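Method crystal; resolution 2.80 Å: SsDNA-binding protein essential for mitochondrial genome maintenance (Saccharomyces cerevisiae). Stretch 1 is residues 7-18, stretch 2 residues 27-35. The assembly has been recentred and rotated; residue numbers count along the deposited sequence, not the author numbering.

Stretch 1 (7-18) SIVGRIGSEFTE
Stretch 2 27-35: YLKYSIASQ

Two antiparallel ladders, offset by two residues, join the stretches and bury 789 Å² in total. Strand 7-12 runs at 117° to strand 27-34. In the first ladder Arg11 pairs with Ala33 (CA-CA 5.3 Å) through Arg11 N to Ala33 O and Ala33 N to Arg11 O, both 2.8 Å; Gly13 N to Ser31 O (2.9 Å) extends it. In the second, Thr17 faces Lys29 at the same CA spacing: Lys29 N donates to Thr17 O at 2.8 Å, while Thr17 N to Lys29 O, 3.2 Å with an angle of 128°, is weak.

Between the ladders, Ser14 (phi/psi -158/167, chi1 p) accepts Ser31 N on its OG at 2.9 Å and donates that OG to its neighbour Glu15 O at 3.0 Å, so one hydroxyl in the loop between the ladders both accepts from the opposing strand and donates to its own backbone.

Leu28, Tyr30 and Ile32 are covered most, their side chains lying along one face of the extended strand. Leu28 (chi1 t, chi2 p) brings CD1 to 3.8 Å from Phe16 CB and 4.0 Å from Glu18 CB. Tyr30 (-159/163; chi1 72°, chi2 -86°) points toward stretch 1, its CB 3.7 Å from Phe16 CD1. Phe16 (chi1 m, chi2 -71°) turns its ring edge to the Tyr30 face in an offset arrangement, centroids 5.4 Å apart and planes at 74°. Ile12 CD1 packs 3.9 Å from Tyr30 CE2, while the buried tyrosine's OH is hydrogen-bonded elsewhere in the structure.

Ile32 (m, t) sets CG2 3.7 Å from Ile8 CG2 and also 3.7 Å from Gly10 CA. Glycine suits this near-fully extended position (-178/-173) because an ideal CB would lie 2.7 Å from Ile32 CG2 and 2.8 Å from Ala33 O, both clashes. Beyond it, Ser34 (chi1 t) donates OG to Val9 O at 3.2 Å, satisfying a buried hydroxyl.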

# COMPACT_ATOMS: atom_id res chain seq x y z
N SER A 7 -3.58 2.59 -4.52
CA SER A 7 -2.46 2.10 -5.32
C SER A 7 -3.09 1.35 -6.46
O SER A 7 -3.98 0.56 -6.23
CB SER A 7 -1.56 1.19 -4.50
OG SER A 7 -1.31 1.76 -3.22
N ILE A 8 -2.63 1.63 -7.68
CA ILE A 8 -3.15 1.01 -8.87
C ILE A 8 -2.03 0.44 -9.70
O ILE A 8 -1.00 1.05 -9.88
CB ILE A 8 -3.82 2.07 -9.70
CG1 ILE A 8 -5.04 2.62 -8.95
CG2 ILE A 8 -4.28 1.50 -11.05
CD1 ILE A 8 -5.33 4.03 -9.34
N VAL A 9 -2.23 -0.76 -10.19
CA VAL A 9 -1.46 -1.24 -11.31
C VAL A 9 -2.36 -1.40 -12.50
O VAL A 9 -3.40 -2.10 -12.44
CB VAL A 9 -0.79 -2.58 -11.03
CG1 VAL A 9 -0.12 -3.11 -12.30
CG2 VAL A 9 0.29 -2.37 -10.01
N GLY A 10 -1.90 -0.81 -13.59
CA GLY A 10 -2.70 -0.78 -14.78
C GLY A 10 -2.03 -0.11 -15.92
O GLY A 10 -0.85 0.25 -15.85
N ARG A 11 -2.77 0.08 -17.00
CA ARG A 11 -2.18 0.60 -18.21
C ARG A 11 -2.70 1.97 -18.48
O ARG A 11 -3.87 2.26 -18.24
CB ARG A 11 -2.46 -0.33 -19.39
CG ARG A 11 -1.33 -1.32 -19.65
CD ARG A 11 -1.77 -2.64 -20.12
NE ARG A 11 -2.18 -3.34 -18.91
CZ ARG A 11 -2.69 -4.56 -18.91
NH1 ARG A 11 -2.87 -5.23 -20.06
NH2 ARG A 11 -3.04 -5.11 -17.76
N ILE A 12 -1.84 2.81 -19.02
CA ILE A 12 -2.26 4.16 -19.34
C ILE A 12 -3.15 4.17 -20.54
O ILE A 12 -2.69 3.78 -21.60
CB ILE A 12 -1.05 5.10 -19.48
CG1 ILE A 12 -0.50 5.26 -18.04
CG2 ILE A 12 -1.46 6.41 -20.12
CD1 ILE A 12 0.61 6.26 -17.88
N GLY A 13 -4.39 4.60 -20.36
CA GLY A 13 -5.39 4.51 -21.37
C GLY A 13 -5.79 5.84 -21.97
O GLY A 13 -6.85 5.96 -22.54
N SER A 14 -4.93 6.84 -21.90
CA SER A 14 -5.23 8.13 -22.53
C SER A 14 -3.98 8.96 -22.82
O SER A 14 -2.85 8.63 -22.35
CB SER A 14 -6.21 8.93 -21.66
OG SER A 14 -5.58 9.46 -20.49
N GLU A 15 -4.18 10.02 -23.63
CA GLU A 15 -3.18 11.08 -23.78
C GLU A 15 -3.07 11.80 -22.45
O GLU A 15 -3.90 11.66 -21.56
CB GLU A 15 -3.58 12.13 -24.85
CG GLU A 15 -3.49 11.82 -26.36
CD GLU A 15 -2.79 10.52 -26.72
OE1 GLU A 15 -1.54 10.45 -26.50
OE2 GLU A 15 -3.48 9.57 -27.21
N PHE A 16 -2.00 12.55 -22.31
CA PHE A 16 -1.84 13.40 -21.15
C PHE A 16 -2.41 14.80 -21.48
O PHE A 16 -1.69 15.60 -21.99
CB PHE A 16 -0.35 13.47 -20.75
CG PHE A 16 0.28 12.14 -20.39
CD1 PHE A 16 -0.07 11.51 -19.20
CD2 PHE A 16 1.25 11.57 -21.18
CE1 PHE A 16 0.53 10.31 -18.83
CE2 PHE A 16 1.86 10.39 -20.82
CZ PHE A 16 1.50 9.76 -19.64
N THR A 17 -3.65 15.10 -21.11
CA THR A 17 -4.17 16.48 -21.31
C THR A 17 -3.85 17.39 -20.11
O THR A 17 -3.96 17.00 -18.97
CB THR A 17 -5.69 16.58 -21.49
OG1 THR A 17 -6.35 15.81 -20.49
CG2 THR A 17 -6.19 16.20 -22.90
N GLU A 18 -3.52 18.66 -20.40
CA GLU A 18 -3.01 19.62 -19.40
C GLU A 18 -3.99 20.74 -19.20
O GLU A 18 -4.60 21.21 -20.15
CB GLU A 18 -1.65 20.09 -19.88
CG GLU A 18 -0.90 20.95 -18.91
CD GLU A 18 0.63 20.89 -19.09
OE1 GLU A 18 1.09 20.15 -20.01
OE2 GLU A 18 1.35 21.61 -18.31
N TYR A 27 -2.16 21.35 -13.93
CA TYR A 27 -2.15 19.93 -13.72
C TYR A 27 -2.37 19.13 -14.95
O TYR A 27 -3.02 19.59 -15.92
CB TYR A 27 -3.19 19.57 -12.74
CG TYR A 27 -4.65 19.71 -13.20
CD1 TYR A 27 -5.38 18.65 -13.74
CD2 TYR A 27 -5.33 20.91 -13.00
CE1 TYR A 27 -6.74 18.78 -14.09
CE2 TYR A 27 -6.68 21.05 -13.31
CZ TYR A 27 -7.38 19.99 -13.86
OH TYR A 27 -8.69 20.20 -14.22
N LEU A 28 -1.88 17.91 -14.85
CA LEU A 28 -1.99 16.93 -15.90
C LEU A 28 -3.10 15.91 -15.56
O LEU A 28 -3.31 15.58 -14.40
CB LEU A 28 -0.65 16.27 -16.02
CG LEU A 28 -0.37 15.56 -17.32
CD1 LEU A 28 -0.55 16.51 -18.51
CD2 LEU A 28 1.04 14.98 -17.29
N LYS A 29 -3.86 15.51 -16.57
CA LYS A 29 -4.97 14.50 -16.43
C LYS A 29 -4.67 13.33 -17.33
O LYS A 29 -4.17 13.52 -18.43
CB LYS A 29 -6.37 15.06 -16.81
CG LYS A 29 -7.26 15.53 -15.62
CD LYS A 29 -8.21 14.43 -15.10
CE LYS A 29 -8.75 14.76 -13.72
NZ LYS A 29 -9.58 16.00 -13.69
N TYR A 30 -4.89 12.13 -16.83
CA TYR A 30 -4.85 10.93 -17.63
C TYR A 30 -5.63 9.86 -16.90
O TYR A 30 -5.94 9.99 -15.70
CB TYR A 30 -3.41 10.48 -17.93
CG TYR A 30 -2.65 9.89 -16.75
CD1 TYR A 30 -1.96 10.68 -15.83
CD2 TYR A 30 -2.61 8.52 -16.55
CE1 TYR A 30 -1.27 10.14 -14.77
CE2 TYR A 30 -1.92 7.99 -15.47
CZ TYR A 30 -1.25 8.81 -14.58
OH TYR A 30 -0.63 8.24 -13.47
N SER A 31 -5.98 8.82 -17.64
CA SER A 31 -6.72 7.71 -17.07
C SER A 31 -5.92 6.39 -17.19
O SER A 31 -5.11 6.25 -18.10
CB SER A 31 -8.08 7.58 -17.75
OG SER A 31 -7.89 7.54 -19.15
N ILE A 32 -6.09 5.52 -16.17
CA ILE A 32 -5.47 4.23 -16.11
C ILE A 32 -6.61 3.22 -16.27
O ILE A 32 -7.58 3.27 -15.52
CB ILE A 32 -4.78 4.00 -14.71
CG1 ILE A 32 -3.65 5.00 -14.53
CG2 ILE A 32 -4.19 2.59 -14.58
CD1 ILE A 32 -3.01 4.96 -13.17
N ALA A 33 -6.46 2.30 -17.19
CA ALA A 33 -7.33 1.17 -17.27
C ALA A 33 -6.70 0.05 -16.49
O ALA A 33 -5.58 -0.35 -16.81
CB ALA A 33 -7.51 0.75 -18.71
N SER A 34 -7.40 -0.46 -15.47
CA SER A 34 -6.89 -1.52 -14.62
C SER A 34 -7.92 -2.58 -14.69
O SER A 34 -9.07 -2.38 -14.35
CB SER A 34 -6.72 -1.07 -13.18
OG SER A 34 -6.60 -2.12 -12.27
N GLN A 35 -7.54 -3.72 -15.22
CA GLN A 35 -8.45 -4.82 -15.35
C GLN A 35 -7.81 -6.04 -14.83
O GLN A 35 -7.12 -6.72 -15.55
CB GLN A 35 -8.80 -5.08 -16.79
CG GLN A 35 -9.82 -6.16 -16.88
CD GLN A 35 -10.17 -6.51 -18.27
OE1 GLN A 35 -9.43 -6.22 -19.17
NE2 GLN A 35 -11.29 -7.13 -18.46